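Local coordinates for protein arylesterase (Agrobacterium tumefaciens, PDB 3DCI) that probably hydrolyses ester bonds as a member of the SGNH (GDSL-like) hydrolase family, and binds zinc, at residues T25-G30 and S97-L102; P52-A57 and I218-A223; R90-A95 and A133-T138; D103-M108 and A146-L151. All coordinates share one frame; numbering follows the deposited sequence.

Contact 1: residues T25-G30 and S97-L102; sequences TVLAFG and SCHMPL
The hydroxyl of T25 donates to the backbone carbonyl of P101, OG1 to O 3.0 Å, arriving in the carbonyl plane on a lone pair. This is where the chain comes off helix 88-99 and turns into the sheet of the three-layer α/β/α SGNH-hydrolase fold, so the bond ties the first strand, 24-30, to the turn that leads into the next strand over, 104-108. OG1 sits between the backbone N and the carbonyl carbon of T25 (chi1 59°), which swings it at the turn and also brings it 3.3 Å from L102 CA. A cis peptide bond precedes P101, and M100 is the first residue to leave the helix.

Below the polar pair the contact is greasy. L102 puts CD2 against the strand backbone, 3.8 Å from the N of L27, and both of its methyls lie about 4.0 Å from L27 CB. L27 itself runs on toward helix 88-99, where it also packs on L92 and A95. H99, in the last turn of that helix, has its NE2 hydrogen-bonded to E68 of strand 63-69, and the ring stacks on H66. A second subunit covers this side too, its W35 NE1 bonding to M100 O. On the strand side, L27 CD1 approaches the imidazole obliquely, 4.3 Å from H99 CD2.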
# COMPACT_ATOMS: atom_id res chain seq x y z
N THR A 25 1.99 8.11 31.88
CA THR A 25 1.49 7.13 30.94
C THR A 25 2.63 6.60 30.07
O THR A 25 3.49 7.35 29.61
CB THR A 25 0.40 7.71 30.05
OG1 THR A 25 0.92 8.84 29.34
CG2 THR A 25 -0.84 8.09 30.91
N VAL A 26 2.58 5.29 29.83
CA VAL A 26 3.64 4.55 29.22
C VAL A 26 3.07 3.67 28.14
O VAL A 26 2.09 2.97 28.37
CB VAL A 26 4.36 3.65 30.27
CG1 VAL A 26 5.44 2.79 29.63
CG2 VAL A 26 4.96 4.53 31.39
N LEU A 27 3.68 3.72 26.96
CA LEU A 27 3.33 2.80 25.88
C LEU A 27 4.34 1.66 25.87
O LEU A 27 5.55 1.89 25.81
CB LEU A 27 3.30 3.53 24.54
CG LEU A 27 3.14 2.68 23.28
CD1 LEU A 27 1.77 1.98 23.28
CD2 LEU A 27 3.33 3.55 22.03
N ALA A 28 3.84 0.44 25.95
CA ALA A 28 4.66 -0.78 25.91
C ALA A 28 4.47 -1.45 24.56
O ALA A 28 3.53 -2.22 24.35
CB ALA A 28 4.28 -1.73 27.03
N PHE A 29 5.41 -1.20 23.66
CA PHE A 29 5.27 -1.53 22.25
C PHE A 29 6.21 -2.67 21.87
O PHE A 29 7.43 -2.56 22.01
CB PHE A 29 5.59 -0.26 21.42
CG PHE A 29 5.18 -0.37 19.96
CD1 PHE A 29 3.84 -0.27 19.59
CD2 PHE A 29 6.14 -0.54 18.97
CE1 PHE A 29 3.44 -0.37 18.28
CE2 PHE A 29 5.76 -0.63 17.63
CZ PHE A 29 4.41 -0.55 17.28
N GLY A 30 5.66 -3.78 21.38
CA GLY A 30 6.49 -4.93 21.08
C GLY A 30 5.83 -5.97 20.22
O GLY A 30 4.86 -5.70 19.53
N SER A 97 -0.89 8.05 18.36
CA SER A 97 -2.10 8.87 18.28
C SER A 97 -3.19 8.41 19.27
O SER A 97 -3.88 9.22 19.86
CB SER A 97 -2.65 8.86 16.88
OG SER A 97 -3.90 9.54 16.81
N CYS A 98 -3.34 7.10 19.43
CA CYS A 98 -4.39 6.58 20.30
C CYS A 98 -4.13 6.91 21.77
O CYS A 98 -5.07 7.07 22.55
CB CYS A 98 -4.51 5.08 20.15
SG CYS A 98 -5.43 4.59 18.67
N HIS A 99 -2.86 6.98 22.14
CA HIS A 99 -2.51 7.03 23.55
C HIS A 99 -1.83 8.31 23.99
O HIS A 99 -1.66 8.53 25.18
CB HIS A 99 -1.68 5.81 23.93
CG HIS A 99 -2.39 4.53 23.67
ND1 HIS A 99 -3.56 4.19 24.34
CD2 HIS A 99 -2.17 3.54 22.78
CE1 HIS A 99 -4.00 3.04 23.88
NE2 HIS A 99 -3.19 2.62 22.93
N MSE A 100 -1.44 9.16 23.06
CA MSE A 100 -0.95 10.49 23.43
C MSE A 100 -1.97 11.26 24.27
O MSE A 100 -3.17 11.09 24.11
CB MSE A 100 -0.62 11.31 22.19
CG MSE A 100 -1.82 11.69 21.34
SE MSE A 100 -1.21 12.52 19.70
CE MSE A 100 -2.92 12.86 18.82
N PRO A 101 -1.49 12.14 25.16
CA PRO A 101 -0.10 12.38 25.50
C PRO A 101 0.55 11.26 26.33
O PRO A 101 -0.04 10.73 27.27
CB PRO A 101 -0.14 13.71 26.26
CG PRO A 101 -1.44 13.70 26.96
CD PRO A 101 -2.38 13.06 25.89
N LEU A 102 1.78 10.92 25.98
CA LEU A 102 2.53 9.83 26.58
C LEU A 102 3.78 10.41 27.24
O LEU A 102 4.44 11.30 26.70
CB LEU A 102 2.93 8.85 25.51
CG LEU A 102 1.85 7.87 25.05
CD1 LEU A 102 2.24 7.34 23.68
CD2 LEU A 102 1.65 6.77 26.13

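Contact 2: residues P52-A57 and I218-A223; sequences PDVLEA and IGRALA
L55 reaches from helix 51-59 across to helix 212-229, two neighbouring helices on one face of the central sheet in this α/β/α sandwich. Its CB starts beside the other backbone, 3.8 Å from G219 O. CG then stands anti to the L55 nitrogen (chi1 177°), and of its two methyls CD1 makes the crossing: it lies 3.6 Å from G219 O and presses on the backbone of the following turn, 3.4 Å from A223 N. L222 CB and A223 CB also touch the same methyl. The other methyl, CD2, is directed to the sheet, where it packs on I106.

G219 is what lets the helices come so near. The short axes approach to 7.5 Å at a crossing angle of -40°, and the CA atoms of L55 and G219 are 4.4 Å apart, with no side chain on the glycine to hold them off. V54 packs beside it, its CB close against G219 CA.

The side chains that meet are mostly apolar; R220, whose CB bond points away, adds its aliphatic start and also touches E58. L222 also touches W51 and F194 of strand 192-195. At the outer edge V54 and R220 meet at a slant, with V54 CG1 3.6 Å from R220 N and 3.8 Å from R220 CG.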
# COMPACT_ATOMS: atom_id res chain seq x y z
N PRO A 52 4.19 -5.93 30.39
CA PRO A 52 3.55 -4.63 30.61
C PRO A 52 2.65 -4.53 31.85
O PRO A 52 2.74 -3.54 32.57
CB PRO A 52 2.76 -4.38 29.31
CG PRO A 52 3.42 -5.26 28.29
CD PRO A 52 3.86 -6.47 29.06
N ASP A 53 1.82 -5.55 32.12
CA ASP A 53 1.00 -5.60 33.34
C ASP A 53 1.82 -5.70 34.62
O ASP A 53 1.47 -5.10 35.65
CB ASP A 53 0.06 -6.81 33.33
CG ASP A 53 -1.00 -6.75 34.43
OD1 ASP A 53 -1.99 -6.00 34.23
OD2 ASP A 53 -0.84 -7.42 35.51
N VAL A 54 2.87 -6.51 34.58
CA VAL A 54 3.82 -6.62 35.71
C VAL A 54 4.48 -5.28 35.97
O VAL A 54 4.48 -4.80 37.09
CB VAL A 54 4.90 -7.70 35.45
CG1 VAL A 54 5.99 -7.69 36.54
CG2 VAL A 54 4.27 -9.09 35.38
N LEU A 55 5.02 -4.65 34.93
CA LEU A 55 5.64 -3.33 35.08
C LEU A 55 4.68 -2.32 35.73
O LEU A 55 5.06 -1.60 36.66
CB LEU A 55 6.14 -2.80 33.70
CG LEU A 55 6.73 -1.39 33.70
CD1 LEU A 55 7.99 -1.35 34.59
CD2 LEU A 55 7.01 -0.93 32.27
N GLU A 56 3.43 -2.29 35.26
CA GLU A 56 2.43 -1.39 35.84
C GLU A 56 2.16 -1.67 37.31
O GLU A 56 2.11 -0.76 38.12
CB GLU A 56 1.11 -1.49 35.06
CG GLU A 56 0.03 -0.49 35.54
CD GLU A 56 -1.24 -0.59 34.70
OE1 GLU A 56 -2.14 -1.36 35.11
OE2 GLU A 56 -1.33 0.05 33.63
N ALA A 57 1.96 -2.94 37.65
CA ALA A 57 1.78 -3.35 39.05
C ALA A 57 2.99 -2.95 39.92
O ALA A 57 2.83 -2.48 41.04
CB ALA A 57 1.53 -4.85 39.14
N ILE A 218 11.14 -9.70 33.21
CA ILE A 218 11.37 -8.51 32.40
C ILE A 218 10.56 -7.33 32.94
O ILE A 218 11.10 -6.21 33.08
CB ILE A 218 11.08 -8.76 30.90
CG1 ILE A 218 12.11 -9.74 30.33
CG2 ILE A 218 11.08 -7.45 30.09
CD1 ILE A 218 11.82 -10.17 28.89
N GLY A 219 9.29 -7.54 33.24
CA GLY A 219 8.46 -6.45 33.76
C GLY A 219 8.99 -5.94 35.09
O GLY A 219 9.00 -4.74 35.34
N ARG A 220 9.43 -6.85 35.95
CA ARG A 220 9.99 -6.47 37.25
C ARG A 220 11.27 -5.66 37.10
O ARG A 220 11.42 -4.63 37.75
CB ARG A 220 10.21 -7.72 38.09
CG ARG A 220 8.94 -8.12 38.83
CD ARG A 220 8.78 -9.62 39.22
NE ARG A 220 9.96 -10.35 39.70
CZ ARG A 220 10.86 -9.93 40.60
NH1 ARG A 220 11.85 -10.75 40.95
NH2 ARG A 220 10.78 -8.73 41.17
N ALA A 221 12.16 -6.12 36.20
CA ALA A 221 13.47 -5.49 35.96
C ALA A 221 13.33 -4.10 35.32
O ALA A 221 14.15 -3.21 35.58
CB ALA A 221 14.33 -6.40 35.05
N LEU A 222 12.31 -3.91 34.50
CA LEU A 222 12.08 -2.60 33.85
C LEU A 222 11.57 -1.50 34.79
O LEU A 222 11.69 -0.32 34.47
CB LEU A 222 11.11 -2.72 32.66
CG LEU A 222 11.69 -3.42 31.42
CD1 LEU A 222 10.63 -3.58 30.35
CD2 LEU A 222 12.89 -2.64 30.86
N ALA A 223 11.05 -1.87 35.95
CA ALA A 223 10.52 -0.91 36.89
C ALA A 223 11.60 0.09 37.30
O ALA A 223 11.33 1.30 37.35
CB ALA A 223 9.92 -1.62 38.11

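Contact 3: residues R90-A95 and A133-T138; sequences RALEVA and AQIVET
L92 and I135 slide past one another in opposite senses between helices 88-99 and 122-138, with L92 CD2 at 4.2 Å from I135 CG2. The same leucine methyl meets V136 at about a right angle, CD2 to CG2 3.9 Å, so one methyl touches two consecutive side chains of the other helix. E93 comes across I135 nearly perpendicular as well, and its aliphatic CG lies 4.0 Å from I135 CG2.

I135 has both its branches in use. CG2 stands anti to the backbone N and faces L92 and E93, while CD1 reaches on to the carboxylate end of E93, 4.0 Å from OE2. That oxygen is paired within its own helix to R90 NH2 at 3.3 Å, a bond lying in the guanidinium plane but meeting the carboxylate from above its plane. I135 CD1 thus lies near both partners of the salt bridge, oblique to the guanidinium.

With short axes 10.3 Å apart and only 25° from parallel, the helices touch through side chains alone. L92 also reaches L27 and F29, and V136 reaches P148, which places the pair on one side of the parallel sheet, as adjacent helices of an α/β/α sandwich.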
# COMPACT_ATOMS: atom_id res chain seq x y z
N ARG A 90 4.24 1.72 11.17
CA ARG A 90 2.87 2.14 10.87
C ARG A 90 2.00 2.02 12.12
O ARG A 90 1.22 2.90 12.43
CB ARG A 90 2.26 1.29 9.75
CG ARG A 90 2.06 2.00 8.41
CD ARG A 90 3.34 2.32 7.69
NE ARG A 90 4.02 3.49 8.24
CZ ARG A 90 5.33 3.76 8.09
NH1 ARG A 90 6.14 2.93 7.41
NH2 ARG A 90 5.83 4.85 8.67
N ALA A 91 2.15 0.90 12.82
CA ALA A 91 1.40 0.65 14.04
C ALA A 91 1.84 1.56 15.18
O ALA A 91 1.03 1.87 16.05
CB ALA A 91 1.55 -0.81 14.48
N LEU A 92 3.13 1.93 15.21
CA LEU A 92 3.63 2.83 16.24
C LEU A 92 2.97 4.18 16.10
O LEU A 92 2.53 4.76 17.10
CB LEU A 92 5.15 2.99 16.21
CG LEU A 92 5.74 3.96 17.24
CD1 LEU A 92 5.31 3.57 18.65
CD2 LEU A 92 7.25 4.02 17.10
N GLU A 93 2.85 4.67 14.87
CA GLU A 93 2.15 5.92 14.62
C GLU A 93 0.71 5.89 15.14
O GLU A 93 0.24 6.85 15.73
CB GLU A 93 2.16 6.24 13.12
CG GLU A 93 3.52 6.63 12.60
CD GLU A 93 3.59 6.72 11.09
OE1 GLU A 93 2.62 6.34 10.36
OE2 GLU A 93 4.67 7.18 10.63
N VAL A 94 0.00 4.79 14.91
CA VAL A 94 -1.38 4.64 15.41
C VAL A 94 -1.42 4.60 16.94
O VAL A 94 -2.30 5.20 17.58
CB VAL A 94 -2.01 3.36 14.84
CG1 VAL A 94 -3.33 2.98 15.56
CG2 VAL A 94 -2.20 3.48 13.32
N ALA A 95 -0.49 3.85 17.52
CA ALA A 95 -0.35 3.76 18.96
C ALA A 95 -0.09 5.12 19.60
O ALA A 95 -0.63 5.42 20.69
CB ALA A 95 0.77 2.75 19.36
N ALA A 133 12.63 5.40 16.70
CA ALA A 133 13.07 6.51 17.55
C ALA A 133 12.74 7.86 16.90
O ALA A 133 12.18 8.75 17.54
CB ALA A 133 14.56 6.38 17.87
N GLN A 134 13.05 8.01 15.61
CA GLN A 134 12.76 9.26 14.89
C GLN A 134 11.27 9.55 14.85
O GLN A 134 10.85 10.71 14.97
CB GLN A 134 13.25 9.18 13.45
CG GLN A 134 14.74 9.16 13.31
CD GLN A 134 15.20 8.89 11.86
OE1 GLN A 134 14.40 8.49 10.96
NE2 GLN A 134 16.48 9.08 11.64
N ILE A 135 10.47 8.51 14.65
CA ILE A 135 9.02 8.66 14.68
C ILE A 135 8.53 9.18 16.03
O ILE A 135 7.75 10.14 16.08
CB ILE A 135 8.31 7.32 14.34
CG1 ILE A 135 8.51 7.01 12.85
CG2 ILE A 135 6.79 7.39 14.72
CD1 ILE A 135 7.98 5.64 12.35
N VAL A 136 9.01 8.58 17.12
CA VAL A 136 8.61 9.01 18.46
C VAL A 136 9.01 10.48 18.67
O VAL A 136 8.21 11.27 19.19
CB VAL A 136 9.26 8.12 19.57
CG1 VAL A 136 9.07 8.77 20.95
CG2 VAL A 136 8.74 6.63 19.53
N GLU A 137 10.25 10.83 18.29
CA GLU A 137 10.79 12.18 18.46
C GLU A 137 10.00 13.25 17.71
O GLU A 137 9.78 14.35 18.21
CB GLU A 137 12.27 12.26 18.02
CG GLU A 137 13.27 11.46 18.89
CD GLU A 137 14.64 11.17 18.19
OE1 GLU A 137 14.87 11.71 17.06
OE2 GLU A 137 15.48 10.41 18.74
N THR A 138 9.59 12.94 16.49
CA THR A 138 9.10 13.96 15.58
C THR A 138 7.59 13.91 15.32
O THR A 138 7.07 14.74 14.59
CB THR A 138 9.85 13.85 14.24
OG1 THR A 138 9.54 12.58 13.66
CG2 THR A 138 11.34 13.95 14.48

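Contact 4: residues D103-M108 and A146-L151; sequences DLVIIM and AVPKLL
L104 and L150 share one conformation, CG anti to the backbone N with chi1 176° and 178°, and in each case it turns CD1 across to the opposite strand. L104 CD1 lies 3.6 Å from K149 O; L150 CD1 comes within 3.5 Å of V105 O and 3.9 Å of I107 CD1. The two leucines sit on opposite faces of the sheet, so each strand lays a methyl over its neighbour's backbone.

Between them runs a ladder of four backbone hydrogen bonds: K149 N to D103 O, V105 N to K149 O, L151 N to V105 O, and I107 N to L151 O. The last two point almost straight down their carbonyls, whereas K149 N stands above the plane of the D103 carbonyl, at the end where the strands are only beginning.

On the face with V105, the valine and P148 lie side by side, CG2 to CB 3.9 Å, and helix 122-138 covers this face, V136 on P148, A133 on L150 and L132 on I107. On the other face I106 and L151 run side by side, CG1 to CD2 4.1 Å, beneath helices 51-59 and 212-229. The L151 side chain is about 4 Å from that of the zinc ligand H192. V105 pairs with L150, and L104 with K149, in parallel register; helix 122-138 joins the two strands in a β-α-β crossover of the flavodoxin-like α/β/α core of the SGNH hydrolases.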
# COMPACT_ATOMS: atom_id res chain seq x y z
N ASP A 103 4.16 9.87 28.40
CA ASP A 103 5.38 10.32 29.04
C ASP A 103 6.59 9.49 28.59
O ASP A 103 7.70 10.00 28.57
CB ASP A 103 5.22 10.26 30.54
CG ASP A 103 4.10 11.12 31.01
OD1 ASP A 103 4.24 12.35 30.92
OD2 ASP A 103 3.08 10.58 31.48
N LEU A 104 6.34 8.23 28.25
CA LEU A 104 7.39 7.28 27.89
C LEU A 104 6.87 6.25 26.89
O LEU A 104 5.78 5.73 27.02
CB LEU A 104 7.91 6.55 29.13
CG LEU A 104 8.97 5.43 28.99
CD1 LEU A 104 10.31 5.98 28.48
CD2 LEU A 104 9.17 4.72 30.36
N VAL A 105 7.70 5.95 25.90
CA VAL A 105 7.49 4.85 25.02
C VAL A 105 8.60 3.85 25.30
O VAL A 105 9.79 4.21 25.34
CB VAL A 105 7.52 5.28 23.52
CG1 VAL A 105 7.47 4.05 22.58
CG2 VAL A 105 6.41 6.32 23.24
N ILE A 106 8.22 2.59 25.46
CA ILE A 106 9.16 1.49 25.59
C ILE A 106 8.99 0.58 24.38
O ILE A 106 7.88 0.17 24.06
CB ILE A 106 8.93 0.64 26.86
CG1 ILE A 106 8.90 1.49 28.14
CG2 ILE A 106 10.03 -0.48 26.97
CD1 ILE A 106 8.53 0.68 29.47
N ILE A 107 10.08 0.28 23.68
CA ILE A 107 9.98 -0.58 22.49
C ILE A 107 10.90 -1.77 22.66
O ILE A 107 12.10 -1.58 22.84
CB ILE A 107 10.38 0.15 21.20
CG1 ILE A 107 9.59 1.45 21.04
CG2 ILE A 107 10.23 -0.80 19.96
CD1 ILE A 107 9.97 2.25 19.79
N MSE A 108 10.32 -2.97 22.64
CA MSE A 108 11.07 -4.22 22.58
C MSE A 108 10.77 -4.95 21.26
O MSE A 108 9.73 -5.59 21.13
CB MSE A 108 10.80 -5.12 23.77
CG MSE A 108 11.78 -6.31 23.84
SE MSE A 108 11.71 -7.29 25.55
CE MSE A 108 10.12 -8.32 25.24
N ALA A 146 4.15 17.59 24.07
CA ALA A 146 4.10 16.28 24.74
C ALA A 146 4.98 15.20 24.09
O ALA A 146 4.47 14.13 23.75
CB ALA A 146 2.64 15.78 24.82
N VAL A 147 6.28 15.44 23.95
CA VAL A 147 7.17 14.48 23.31
C VAL A 147 7.59 13.46 24.38
O VAL A 147 8.14 13.84 25.38
CB VAL A 147 8.44 15.14 22.71
CG1 VAL A 147 9.35 14.09 22.03
CG2 VAL A 147 8.05 16.27 21.67
N PRO A 148 7.30 12.17 24.17
CA PRO A 148 7.68 11.20 25.19
C PRO A 148 9.18 10.91 25.22
O PRO A 148 9.86 11.06 24.21
CB PRO A 148 6.93 9.92 24.76
CG PRO A 148 6.18 10.25 23.53
CD PRO A 148 6.64 11.55 23.02
N LYS A 149 9.65 10.41 26.37
CA LYS A 149 10.96 9.79 26.46
C LYS A 149 10.87 8.41 25.81
O LYS A 149 9.78 7.92 25.54
CB LYS A 149 11.38 9.68 27.92
CG LYS A 149 11.75 11.04 28.51
CD LYS A 149 11.74 11.01 30.02
CE LYS A 149 12.03 12.40 30.60
NZ LYS A 149 13.34 12.94 30.07
N LEU A 150 12.03 7.82 25.54
CA LEU A 150 12.12 6.52 24.86
C LEU A 150 13.09 5.61 25.61
O LEU A 150 14.20 6.01 25.96
CB LEU A 150 12.60 6.71 23.41
CG LEU A 150 12.80 5.46 22.55
CD1 LEU A 150 11.48 4.72 22.35
CD2 LEU A 150 13.44 5.82 21.20
N LEU A 151 12.66 4.38 25.81
CA LEU A 151 13.47 3.31 26.31
C LEU A 151 13.47 2.21 25.26
O LEU A 151 12.41 1.66 24.93
CB LEU A 151 12.92 2.83 27.63
CG LEU A 151 13.56 1.61 28.31
CD1 LEU A 151 15.07 1.79 28.59
CD2 LEU A 151 12.77 1.30 29.61

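In the fold
All four contacts are largely buried, yet their chemistry follows the layers of the sandwich. Contact 4 lies within the sheet, bound by backbone hydrogen bonds; contact 1 adjoins it on strand 24-30 and relies on a hydroxyl and leucine packing where a helix gives way to a strand. Contacts 2 and 3 are helix pairs on opposite faces of the sheet, their nearest atoms about 12 Å apart: contact 2 brings backbones close over a glycine, contact 3 keeps its helices apart with side chains. Contacts 1 and 3 share helix 88-99. L151 of contact 4 meets L222 of contact 2, and V147 meets E137 of contact 3. Other subunits touch contacts 1 and 3.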